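Local coordinates for CysE, serine acetyltransferase (Brucella abortus, PDB 4HZD), which catalyses transfer of the acetyl group from acetyl-coenzyme A to L-serine, giving O-acetylserine for cysteine biosynthesis, at residues A[22-27]-A[107-112]; A[51-56]-A[87-92]; A[93-98]-A[161-165]; A[116-120]-A[149-153]. All blocks are in the same frame, centred on the assembly; numbering follows the deposited sequence.

Contact 1. Residues A[22-27]-A[107-112]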
loop_
_atom_site.group_PDB
_atom_site.type_symbol
_atom_site.label_atom_id
_atom_site.label_comp_id
_atom_site.label_asym_id
_atom_site.label_seq_id
_atom_site.Cartn_x
_atom_site.Cartn_y
_atom_site.Cartn_z
ATOM N N SER A 22 23.502 -21.993 -7.368
ATOM C CA SER A 22 22.938 -22.627 -6.161
ATOM C C SER A 22 21.717 -21.869 -5.665
ATOM O O SER A 22 20.744 -22.482 -5.231
ATOM C CB SER A 22 23.935 -22.721 -5.003
ATOM O OG SER A 22 25.166 -23.160 -5.490
ATOM N N ILE A 23 21.784 -20.536 -5.687
ATOM C CA ILE A 23 20.647 -19.740 -5.245
ATOM C C ILE A 23 19.409 -20.017 -6.123
ATOM O O ILE A 23 18.335 -20.183 -5.599
ATOM C CB ILE A 23 20.965 -18.225 -5.187
ATOM C CG1 ILE A 23 21.836 -17.932 -3.958
ATOM C CG2 ILE A 23 19.667 -17.381 -5.145
ATOM C CD1 ILE A 23 22.565 -16.593 -4.041
ATOM N N ARG A 24 19.575 -20.091 -7.437
ATOM C CA ARG A 24 18.447 -20.414 -8.331
ATOM C C ARG A 24 17.827 -21.800 -8.006
ATOM O O ARG A 24 16.604 -21.943 -7.940
ATOM C CB ARG A 24 18.885 -20.349 -9.797
ATOM C CG ARG A 24 19.218 -18.936 -10.298
ATOM C CD ARG A 24 19.316 -18.953 -11.847
ATOM N NE ARG A 24 18.009 -19.213 -12.460
ATOM C CZ ARG A 24 17.049 -18.305 -12.611
ATOM N NH1 ARG A 24 17.217 -17.066 -12.176
ATOM N NH2 ARG A 24 15.913 -18.630 -13.200
ATOM N N ALA A 25 18.680 -22.806 -7.805
ATOM C CA ALA A 25 18.210 -24.151 -7.454
ATOM C C ALA A 25 17.470 -24.183 -6.100
ATOM O O ALA A 25 16.399 -24.817 -5.946
ATOM C CB ALA A 25 19.387 -25.111 -7.449
ATOM N N GLU A 26 18.061 -23.529 -5.107
ATOM C CA GLU A 26 17.479 -23.436 -3.758
ATOM C C GLU A 26 16.121 -22.719 -3.795
ATOM O O GLU A 26 15.193 -23.095 -3.064
ATOM C CB GLU A 26 18.450 -22.719 -2.801
ATOM C CG GLU A 26 19.699 -23.522 -2.354
ATOM C CD GLU A 26 20.896 -22.631 -1.954
ATOM O OE1 GLU A 26 20.739 -21.401 -1.786
ATOM O OE2 GLU A 26 22.037 -23.148 -1.818
ATOM N N ALA A 27 15.993 -21.684 -4.635
ATOM C CA ALA A 27 14.740 -20.941 -4.704
ATOM C C ALA A 27 13.657 -21.777 -5.356
ATOM O O ALA A 27 12.502 -21.748 -4.936
ATOM C CB ALA A 27 14.906 -19.595 -5.420
ATOM N N ARG A 107 22.671 -21.905 3.395
ATOM C CA ARG A 107 22.468 -21.626 1.963
ATOM C C ARG A 107 22.957 -20.238 1.527
ATOM O O ARG A 107 22.804 -19.265 2.260
ATOM C CB ARG A 107 20.986 -21.860 1.582
ATOM C CG ARG A 107 20.420 -23.230 2.031
ATOM C CD ARG A 107 18.913 -23.319 1.823
ATOM N NE ARG A 107 18.242 -22.187 2.473
ATOM C CZ ARG A 107 16.978 -21.850 2.278
ATOM N NH1 ARG A 107 16.215 -22.577 1.460
ATOM N NH2 ARG A 107 16.473 -20.780 2.900
ATOM N N PHE A 108 23.559 -20.156 0.335
ATOM C CA PHE A 108 23.890 -18.875 -0.286
ATOM C C PHE A 108 22.658 -17.956 -0.382
ATOM O O PHE A 108 22.762 -16.708 -0.329
ATOM C CB PHE A 108 24.462 -19.104 -1.685
ATOM C CG PHE A 108 25.788 -19.782 -1.693
ATOM C CD1 PHE A 108 26.855 -19.260 -0.968
ATOM C CD2 PHE A 108 25.987 -20.929 -2.436
ATOM C CE1 PHE A 108 28.087 -19.876 -0.950
ATOM C CE2 PHE A 108 27.231 -21.557 -2.425
ATOM C CZ PHE A 108 28.284 -21.020 -1.685
ATOM N N MET A 109 21.487 -18.574 -0.497
ATOM C CA MET A 109 20.218 -17.817 -0.626
ATOM C C MET A 109 19.815 -17.105 0.683
ATOM O O MET A 109 19.088 -16.096 0.645
ATOM C CB MET A 109 19.099 -18.775 -1.054
ATOM C CG MET A 109 17.799 -18.073 -1.411
ATOM S SD MET A 109 16.685 -19.220 -2.233
ATOM C CE MET A 109 15.840 -20.098 -0.947
ATOM N N ASP A 110 20.290 -17.619 1.829
ATOM C CA ASP A 110 19.878 -17.082 3.140
ATOM C C ASP A 110 20.216 -15.591 3.302
ATOM O O ASP A 110 19.332 -14.817 3.638
ATOM C CB ASP A 110 20.369 -17.952 4.339
ATOM C CG ASP A 110 19.801 -19.377 4.309
ATOM O OD1 ASP A 110 18.685 -19.587 3.804
ATOM O OD2 ASP A 110 20.482 -20.309 4.757
ATOM N N PRO A 111 21.484 -15.172 3.069
ATOM C CA PRO A 111 21.696 -13.698 3.133
ATOM C C PRO A 111 20.911 -12.874 2.082
ATOM O O PRO A 111 20.404 -11.767 2.393
ATOM C CB PRO A 111 23.212 -13.533 2.891
ATOM C CG PRO A 111 23.679 -14.874 2.328
ATOM C CD PRO A 111 22.763 -15.898 2.945
ATOM N N VAL A 112 20.847 -13.387 0.860
ATOM C CA VAL A 112 20.177 -12.676 -0.217
ATOM C C VAL A 112 18.728 -12.374 0.165
ATOM O O VAL A 112 18.251 -11.225 0.024
ATOM C CB VAL A 112 20.249 -13.471 -1.526
ATOM C CG1 VAL A 112 19.403 -12.792 -2.602
ATOM C CG2 VAL A 112 21.706 -13.583 -1.964
#

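Contact 2. Residues A[51-56]-A[87-92]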
loop_
_atom_site.group_PDB
_atom_site.type_symbol
_atom_site.label_atom_id
_atom_site.label_comp_id
_atom_site.label_asym_id
_atom_site.label_seq_id
_atom_site.Cartn_x
_atom_site.Cartn_y
_atom_site.Cartn_z
ATOM N N LEU A 51 22.202 -12.483 -10.285
ATOM C CA LEU A 51 22.260 -12.323 -8.845
ATOM C C LEU A 51 22.202 -10.849 -8.475
ATOM O O LEU A 51 21.504 -10.485 -7.540
ATOM C CB LEU A 51 23.514 -13.022 -8.292
ATOM C CG LEU A 51 23.794 -12.911 -6.786
ATOM C CD1 LEU A 51 22.649 -13.486 -5.936
ATOM C CD2 LEU A 51 25.064 -13.690 -6.508
ATOM N N GLU A 52 22.899 -9.993 -9.236
ATOM C CA GLU A 52 22.876 -8.546 -8.971
ATOM C C GLU A 52 21.460 -7.998 -8.967
ATOM O O GLU A 52 21.071 -7.224 -8.078
ATOM C CB GLU A 52 23.687 -7.791 -10.026
ATOM C CG GLU A 52 25.184 -8.012 -9.974
ATOM C CD GLU A 52 25.691 -9.245 -10.745
ATOM O OE1 GLU A 52 24.922 -10.109 -11.225
ATOM O OE2 GLU A 52 26.918 -9.374 -10.852
ATOM N N GLU A 53 20.688 -8.400 -9.962
ATOM C CA GLU A 53 19.298 -7.965 -10.066
ATOM C C GLU A 53 18.405 -8.526 -8.961
ATOM O O GLU A 53 17.559 -7.804 -8.455
ATOM C CB GLU A 53 18.734 -8.219 -11.456
ATOM C CG GLU A 53 19.198 -7.182 -12.469
ATOM C CD GLU A 53 18.943 -7.642 -13.892
ATOM O OE1 GLU A 53 18.139 -6.988 -14.584
ATOM O OE2 GLU A 53 19.527 -8.682 -14.306
ATOM N N ALA A 54 18.611 -9.782 -8.561
ATOM C CA ALA A 54 17.898 -10.320 -7.391
ATOM C C ALA A 54 18.157 -9.529 -6.074
ATOM O O ALA A 54 17.197 -9.283 -5.304
ATOM C CB ALA A 54 18.260 -11.791 -7.177
ATOM N N VAL A 55 19.440 -9.237 -5.803
ATOM C CA VAL A 55 19.907 -8.521 -4.580
ATOM C C VAL A 55 19.342 -7.106 -4.616
ATOM O O VAL A 55 18.706 -6.658 -3.635
ATOM C CB VAL A 55 21.489 -8.510 -4.438
ATOM C CG1 VAL A 55 22.018 -7.565 -3.342
ATOM C CG2 VAL A 55 22.029 -9.914 -4.162
ATOM N N MET A 56 19.509 -6.424 -5.741
ATOM C CA MET A 56 18.916 -5.061 -5.892
ATOM C C MET A 56 17.418 -5.057 -5.685
ATOM O O MET A 56 16.894 -4.169 -4.985
ATOM C CB MET A 56 19.250 -4.443 -7.258
ATOM C CG MET A 56 20.738 -4.248 -7.433
ATOM S SD MET A 56 21.275 -3.491 -8.974
ATOM C CE MET A 56 20.243 -4.323 -10.165
ATOM N N TRP A 87 31.067 -4.177 -7.920
ATOM C CA TRP A 87 30.011 -4.576 -6.967
ATOM C C TRP A 87 29.566 -6.023 -7.148
ATOM O O TRP A 87 29.254 -6.697 -6.187
ATOM C CB TRP A 87 28.853 -3.578 -6.958
ATOM C CG TRP A 87 27.836 -3.920 -5.916
ATOM C CD1 TRP A 87 28.029 -4.013 -4.545
ATOM C CD2 TRP A 87 26.439 -4.272 -6.144
ATOM N NE1 TRP A 87 26.878 -4.372 -3.921
ATOM C CE2 TRP A 87 25.871 -4.541 -4.825
ATOM C CE3 TRP A 87 25.626 -4.380 -7.271
ATOM C CZ2 TRP A 87 24.553 -4.941 -4.664
ATOM C CZ3 TRP A 87 24.289 -4.768 -7.105
ATOM C CH2 TRP A 87 23.761 -5.028 -5.828
ATOM N N SER A 88 29.570 -6.512 -8.384
ATOM C CA SER A 88 29.325 -7.929 -8.681
ATOM C C SER A 88 30.200 -8.891 -7.893
ATOM O O SER A 88 29.712 -9.876 -7.367
ATOM C CB SER A 88 29.508 -8.198 -10.183
ATOM O OG SER A 88 28.463 -7.610 -10.924
ATOM N N HIS A 89 31.501 -8.629 -7.828
ATOM C CA HIS A 89 32.397 -9.448 -7.002
ATOM C C HIS A 89 32.237 -9.176 -5.498
ATOM O O HIS A 89 32.224 -10.128 -4.686
ATOM C CB HIS A 89 33.841 -9.224 -7.439
ATOM C CG HIS A 89 34.867 -9.698 -6.432
ATOM N ND1 HIS A 89 35.195 -10.986 -6.293
ATOM C CD2 HIS A 89 35.639 -8.991 -5.501
ATOM C CE1 HIS A 89 36.127 -11.114 -5.322
ATOM N NE2 HIS A 89 36.400 -9.890 -4.843
ATOM N N VAL A 90 32.110 -7.891 -5.127
ATOM C CA VAL A 90 31.972 -7.503 -3.715
ATOM C C VAL A 90 30.764 -8.221 -3.094
ATOM O O VAL A 90 30.887 -8.826 -2.017
ATOM C CB VAL A 90 31.864 -5.974 -3.526
ATOM C CG1 VAL A 90 31.510 -5.608 -2.095
ATOM C CG2 VAL A 90 33.144 -5.247 -3.956
ATOM N N LEU A 91 29.613 -8.212 -3.772
ATOM C CA LEU A 91 28.397 -8.791 -3.154
ATOM C C LEU A 91 28.531 -10.326 -2.994
ATOM O O LEU A 91 28.020 -10.911 -2.042
ATOM C CB LEU A 91 27.113 -8.391 -3.934
ATOM C CG LEU A 91 26.852 -9.006 -5.306
ATOM C CD1 LEU A 91 26.258 -10.393 -5.140
ATOM C CD2 LEU A 91 25.964 -8.129 -6.193
ATOM N N ARG A 92 29.193 -10.961 -3.951
ATOM C CA ARG A 92 29.529 -12.388 -3.906
ATOM C C ARG A 92 30.501 -12.756 -2.763
ATOM O O ARG A 92 30.329 -13.794 -2.102
ATOM C CB ARG A 92 30.076 -12.864 -5.275
ATOM C CG ARG A 92 28.975 -13.288 -6.276
ATOM C CD ARG A 92 29.515 -13.429 -7.707
ATOM N NE ARG A 92 28.454 -13.634 -8.716
ATOM C CZ ARG A 92 27.714 -12.665 -9.283
ATOM N NH1 ARG A 92 27.844 -11.388 -8.930
ATOM N NH2 ARG A 92 26.806 -12.981 -10.205
#

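Contact 3. Residues A[93-98]-A[161-165]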
loop_
_atom_site.group_PDB
_atom_site.type_symbol
_atom_site.label_atom_id
_atom_site.label_comp_id
_atom_site.label_asym_id
_atom_site.label_seq_id
_atom_site.Cartn_x
_atom_site.Cartn_y
_atom_site.Cartn_z
ATOM N N VAL A 93 31.513 -11.929 -2.535
ATOM C CA VAL A 93 32.396 -12.150 -1.373
ATOM C C VAL A 93 31.630 -11.912 -0.046
ATOM O O VAL A 93 31.826 -12.643 0.934
ATOM C CB VAL A 93 33.735 -11.381 -1.441
ATOM C CG1 VAL A 93 34.522 -11.815 -2.669
ATOM C CG2 VAL A 93 33.532 -9.889 -1.499
ATOM N N ASP A 94 30.728 -10.925 -0.032
ATOM C CA ASP A 94 29.902 -10.670 1.160
ATOM C C ASP A 94 28.970 -11.845 1.454
ATOM O O ASP A 94 28.760 -12.216 2.616
ATOM C CB ASP A 94 29.099 -9.367 1.023
ATOM C CG ASP A 94 29.944 -8.117 1.142
ATOM O OD1 ASP A 94 31.131 -8.164 1.553
ATOM O OD2 ASP A 94 29.418 -7.038 0.819
ATOM N N ILE A 95 28.399 -12.429 0.397
ATOM C CA ILE A 95 27.566 -13.628 0.512
ATOM C C ILE A 95 28.398 -14.827 1.004
ATOM O O ILE A 95 27.990 -15.557 1.927
ATOM C CB ILE A 95 26.881 -13.966 -0.841
ATOM C CG1 ILE A 95 25.771 -12.962 -1.177
ATOM C CG2 ILE A 95 26.315 -15.391 -0.832
ATOM C CD1 ILE A 95 25.184 -13.202 -2.570
ATOM N N GLN A 96 29.566 -15.008 0.380
ATOM C CA GLN A 96 30.520 -16.032 0.799
ATOM C C GLN A 96 30.979 -15.881 2.262
ATOM O O GLN A 96 31.122 -16.889 2.947
ATOM C CB GLN A 96 31.706 -16.147 -0.199
ATOM C CG GLN A 96 32.629 -17.337 0.065
ATOM C CD GLN A 96 32.055 -18.672 -0.415
ATOM O OE1 GLN A 96 31.329 -18.749 -1.411
ATOM N NE2 GLN A 96 32.383 -19.729 0.302
ATOM N N ALA A 97 31.116 -14.645 2.760
ATOM C CA ALA A 97 31.403 -14.407 4.180
ATOM C C ALA A 97 30.355 -15.012 5.110
ATOM O O ALA A 97 30.697 -15.648 6.120
ATOM C CB ALA A 97 31.555 -12.921 4.480
ATOM N N VAL A 98 29.080 -14.790 4.793
ATOM C CA VAL A 98 28.012 -15.347 5.627
ATOM C C VAL A 98 28.086 -16.860 5.578
ATOM O O VAL A 98 27.996 -17.527 6.605
ATOM C CB VAL A 98 26.582 -14.915 5.182
ATOM C CG1 VAL A 98 25.531 -15.574 6.077
ATOM C CG2 VAL A 98 26.431 -13.399 5.254
ATOM N N GLY A 161 34.841 -2.359 3.673
ATOM C CA GLY A 161 35.525 -3.279 2.764
ATOM C C GLY A 161 34.624 -4.411 2.311
ATOM O O GLY A 161 33.442 -4.469 2.647
ATOM N N SER A 162 35.194 -5.344 1.562
ATOM C CA SER A 162 34.427 -6.493 1.103
ATOM C C SER A 162 34.597 -7.684 2.036
ATOM O O SER A 162 35.418 -7.648 2.981
ATOM C CB SER A 162 34.863 -6.873 -0.300
ATOM O OG SER A 162 36.184 -7.327 -0.244
ATOM N N GLY A 163 33.838 -8.754 1.765
ATOM C CA GLY A 163 33.774 -9.881 2.692
ATOM C C GLY A 163 33.402 -9.436 4.104
ATOM O O GLY A 163 33.938 -9.928 5.108
ATOM N N LEU A 164 32.507 -8.464 4.191
ATOM C CA LEU A 164 32.016 -8.025 5.503
ATOM C C LEU A 164 30.833 -8.873 5.942
ATOM O O LEU A 164 29.896 -9.077 5.174
ATOM C CB LEU A 164 31.631 -6.559 5.438
ATOM C CG LEU A 164 31.069 -5.879 6.700
ATOM C CD1 LEU A 164 32.068 -5.931 7.863
ATOM C CD2 LEU A 164 30.723 -4.435 6.334
ATOM N N PHE A 165 30.910 -9.390 7.162
ATOM C CA PHE A 165 29.822 -10.110 7.787
ATOM C C PHE A 165 29.221 -9.305 8.951
ATOM O O PHE A 165 29.903 -9.035 9.961
ATOM C CB PHE A 165 30.332 -11.483 8.205
ATOM C CG PHE A 165 29.317 -12.334 8.922
ATOM C CD1 PHE A 165 27.986 -12.369 8.511
ATOM C CD2 PHE A 165 29.718 -13.155 9.960
ATOM C CE1 PHE A 165 27.066 -13.177 9.169
ATOM C CE2 PHE A 165 28.805 -13.965 10.640
ATOM C CZ PHE A 165 27.483 -13.978 10.242
HETATM O O HOH W 1 27.617 -10.163 4.176
#

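Contact 4. Residues A[116-120]-A[149-153]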
loop_
_atom_site.group_PDB
_atom_site.type_symbol
_atom_site.label_atom_id
_atom_site.label_comp_id
_atom_site.label_asym_id
_atom_site.label_seq_id
_atom_site.Cartn_x
_atom_site.Cartn_y
_atom_site.Cartn_z
ATOM N N LYS A 116 19.265 -9.086 7.324
ATOM C CA LYS A 116 19.268 -7.623 7.230
ATOM C C LYS A 116 20.674 -7.037 7.304
ATOM O O LYS A 116 20.932 -5.997 6.720
ATOM C CB LYS A 116 18.301 -6.983 8.269
ATOM C CG LYS A 116 18.786 -7.041 9.709
ATOM C CD LYS A 116 17.674 -6.625 10.690
ATOM C CE LYS A 116 18.274 -6.319 12.066
ATOM N NZ LYS A 116 17.189 -6.196 13.093
ATOM N N GLY A 117 21.623 -7.737 7.947
ATOM C CA GLY A 117 23.021 -7.271 7.915
ATOM C C GLY A 117 23.561 -7.196 6.486
ATOM O O GLY A 117 24.149 -6.183 6.075
ATOM N N PHE A 118 23.335 -8.255 5.711
ATOM C CA PHE A 118 23.766 -8.275 4.314
ATOM C C PHE A 118 23.018 -7.179 3.508
ATOM O O PHE A 118 23.628 -6.460 2.713
ATOM C CB PHE A 118 23.531 -9.669 3.691
ATOM C CG PHE A 118 23.764 -9.705 2.217
ATOM C CD1 PHE A 118 25.055 -9.809 1.717
ATOM C CD2 PHE A 118 22.684 -9.655 1.312
ATOM C CE1 PHE A 118 25.284 -9.844 0.348
ATOM C CE2 PHE A 118 22.904 -9.692 -0.059
ATOM C CZ PHE A 118 24.209 -9.771 -0.550
ATOM N N HIS A 119 21.710 -7.023 3.735
ATOM C CA HIS A 119 20.944 -5.979 3.043
ATOM C C HIS A 119 21.469 -4.603 3.423
ATOM O O HIS A 119 21.621 -3.719 2.558
ATOM C CB HIS A 119 19.453 -6.065 3.373
ATOM C CG HIS A 119 18.827 -7.391 3.012
ATOM N ND1 HIS A 119 17.884 -7.966 3.760
ATOM C CD2 HIS A 119 19.108 -8.271 1.984
ATOM C CE1 HIS A 119 17.542 -9.151 3.213
ATOM N NE2 HIS A 119 18.292 -9.324 2.121
ATOM N N ALA A 120 21.792 -4.400 4.707
ATOM C CA ALA A 120 22.373 -3.105 5.106
ATOM C C ALA A 120 23.706 -2.812 4.439
ATOM O O ALA A 120 24.018 -1.665 4.143
ATOM C CB ALA A 120 22.513 -2.996 6.605
ATOM N N ILE A 149 14.684 0.385 9.093
ATOM C CA ILE A 149 14.210 -0.949 8.692
ATOM C C ILE A 149 15.210 -2.051 8.993
ATOM O O ILE A 149 14.793 -3.169 9.338
ATOM C CB ILE A 149 13.822 -0.998 7.184
ATOM C CG1 ILE A 149 12.716 0.011 6.880
ATOM C CG2 ILE A 149 13.370 -2.399 6.750
ATOM C CD1 ILE A 149 11.554 0.020 7.882
ATOM N N PHE A 150 16.520 -1.754 8.864
ATOM C CA PHE A 150 17.554 -2.736 9.208
ATOM C C PHE A 150 18.211 -2.481 10.573
ATOM O O PHE A 150 19.035 -3.289 11.017
ATOM C CB PHE A 150 18.646 -2.843 8.102
ATOM C CG PHE A 150 18.094 -3.035 6.709
ATOM C CD1 PHE A 150 16.929 -3.816 6.477
ATOM C CD2 PHE A 150 18.742 -2.444 5.596
ATOM C CE1 PHE A 150 16.441 -4.016 5.195
ATOM C CE2 PHE A 150 18.219 -2.615 4.308
ATOM C CZ PHE A 150 17.087 -3.406 4.109
ATOM N N GLN A 151 17.847 -1.359 11.202
ATOM C CA GLN A 151 18.409 -0.910 12.505
ATOM C C GLN A 151 19.914 -0.731 12.476
ATOM O O GLN A 151 20.609 -0.923 13.501
ATOM C CB GLN A 151 17.945 -1.825 13.657
ATOM C CG GLN A 151 16.412 -1.805 13.827
ATOM C CD GLN A 151 15.678 -2.686 12.813
ATOM O OE1 GLN A 151 16.016 -3.861 12.625
ATOM N NE2 GLN A 151 14.652 -2.135 12.184
ATOM N N THR A 152 20.423 -0.365 11.294
ATOM C CA THR A 152 21.851 -0.166 11.054
ATOM C C THR A 152 21.992 1.280 10.624
ATOM O O THR A 152 21.484 1.679 9.563
ATOM C CB THR A 152 22.388 -1.106 9.947
ATOM O OG1 THR A 152 21.531 -1.016 8.815
ATOM C CG2 THR A 152 22.351 -2.586 10.395
ATOM N N ASP A 153 22.616 2.083 11.473
ATOM C CA ASP A 153 22.798 3.518 11.193
ATOM C C ASP A 153 24.262 3.690 10.756
ATOM O O ASP A 153 25.192 3.743 11.586
ATOM C CB ASP A 153 22.408 4.374 12.417
ATOM C CG ASP A 153 22.731 5.824 12.237
ATOM O OD1 ASP A 153 23.435 6.104 11.250
ATOM O OD2 ASP A 153 22.277 6.691 13.043
#

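Contact 1. Residues A[22-27]-A[107-112]
Look first at the two bumps on the 22-27 side, I23 and E26. The I23 side chain leans into a shallow hollow made by F108, M109 and V112: CG1 of I23 sits 3.7 Å from CB of F108 and 3.5 Å from the backbone N of M109, while CD1 of I23 goes on to CG2 of V112 at 3.8 Å. The backbones come close here, with the CA atoms of I23 and M109 5.0 Å apart. E26 fits over the start of the other segment: OE1 of E26 packs 3.4 Å from CB of R107 and 3.2 Å from CB of M109, and takes a hydrogen bond from N of M109, also at 3.2 Å. The answering bump is M109, which reaches into the groove between I23, E26 and A27, SD of M109 ending 3.7 Å from CB of A27. At the N-terminal end of segment 22-27, CB of S22 meets the edge of the F108 ring, 3.7 Å from CD2 of F108. The guanidinium of R107 turns to D110 in a salt bridge, NH2 of R107 to OD1 of D110 at 2.7 Å, and also reaches D137 of a second subunit. This is packing of helix 18-33 against the start of helix 109-113 and the loop residues before it, within the helical N-terminal domain of serine acetyltransferases.

Contact 2. Residues A[51-56]-A[87-92]
At the centre, L51 and V55 face L91: CD2 of L51 lies 3.8 Å from CD1 of L91, and CG2 of V55 is a looser 4.4 Å from that same CD1 of L91. The indole of W87 extends this core, with CG1 of V55 3.9 Å from CZ2 of W87 and CG of M56 3.5 Å from CH2 of W87; the M56 sulfur completes an oblique Met-aromatic contact. E52 is then a knob in a hole framed by W87, S88, L91 and R92. Its aliphatic part touches L91, while OE2 of E52 receives a very short 2.3 Å hydrogen bond from OG of S88. NH1 of R92 forms a salt bridge with OE2 of E52 at 2.9 Å. That same NH1 of R92 also binds the S88 carbonyl O at 2.9 Å, and R92 has a second acid in D17. The two helix segments cross steeply, at 68° with axes 10.7 Å apart, between helix 18-33 against L51, helix 70-83 against M56, and helix 116-132, whose F118 meets V55.

Contact 3. Residues A[93-98]-A[161-165]
Direct hydrogen bonding rests on D94, whose OD1 accepts from N of L164 at 3.0 Å. The N of G163 lies nearer still to OD1 of D94, at 2.8 Å, but its angle is too poor for a bond. The other carboxylate oxygen is taken by R125, in a salt bridge, and by Q122, so D94 joins the loop to helix 116-132 as well. A single water adds an indirect link, donating to O of D94 at 2.8 Å and to O of L164 at 2.7 Å.

Backbone closeness comes next. The CA atoms of D94 and G163 are 4.2 Å apart, and G163 adopts a positive phi of 54°, a conformation that glycine takes easily. CG2 of V93 makes van der Waals contacts with the loop, at 3.5 Å both to CB of S162 and to the backbone N of G163.

Apolar packing involves F165. CB of A97 meets CB of F165 at 4.2 Å, and CG2 of V98 lies 3.8 Å from CD1 of F165, with the V98 backbone carbon CA over one face of that ring.

The loop is a corner of the first coil of the left-handed parallel beta-helix: it leads from strand 159-160 into strand 165-166, and S162 and F165 make backbone bonds to the coil that follows. Helix 87-101 lies against this corner, one of the places where the helical N-terminal domain meets the beta-helix in the two-part build of serine acetyltransferases.

Contact 4. Residues A[116-120]-A[149-153]
K116 leaves its helix with chi1 p and then runs through three t torsions, a nearly straight chain that passes CE within 3.3 Å of O of F150 and delivers NZ to OE1 of Q151, a 2.7 Å hydrogen bond. Q151, with positive phi just past the end of helix 136-149, folds back through m and p torsions to present that oxygen. F150, chi1 m, lays its ring against the helix: CB of H119 stands over the ring face in a CH-pi contact, 3.6 Å from CZ of F150, and CA of A120 is 3.7 Å from CD2 of F150. The imidazole of H119, also m, hydrogen-bonds to R62 and the V112 carbonyl, its ring oblique to that of F150. T152, chi1 p, sets OG1 3.1 Å from CB of A120 while bonding to S146. NZ of K116 further bonds to T170 and to S147 of a second subunit. A buried ammonium is thus met by an amide oxygen and two hydroxyls, so its charge is solvated by neutral groups at a subunit boundary.

The four contacts lead from the helical domain to the beta-helix. Contacts 1 and 2, centres 13 Å apart, share one core, with CD1 of I23 3.6 Å from CD1 of L51. Helix 87-101 serves both contact 2 and contact 3, whose centres are 11 Å apart. F118 joins contacts 3 and 4: its CE1 lies 3.5 Å from CG1 of I95. H119 NE2 of contact 4 probably hydrogen-bonds V112 O of contact 1 at 2.8 Å. The last two contacts come nearest to bound coenzyme A, the F165 side chain about 9 Å and the K116 side chain about 12 Å away. D153 also hydrogen-bonds H168 of a third subunit, a residue of the coenzyme A pocket.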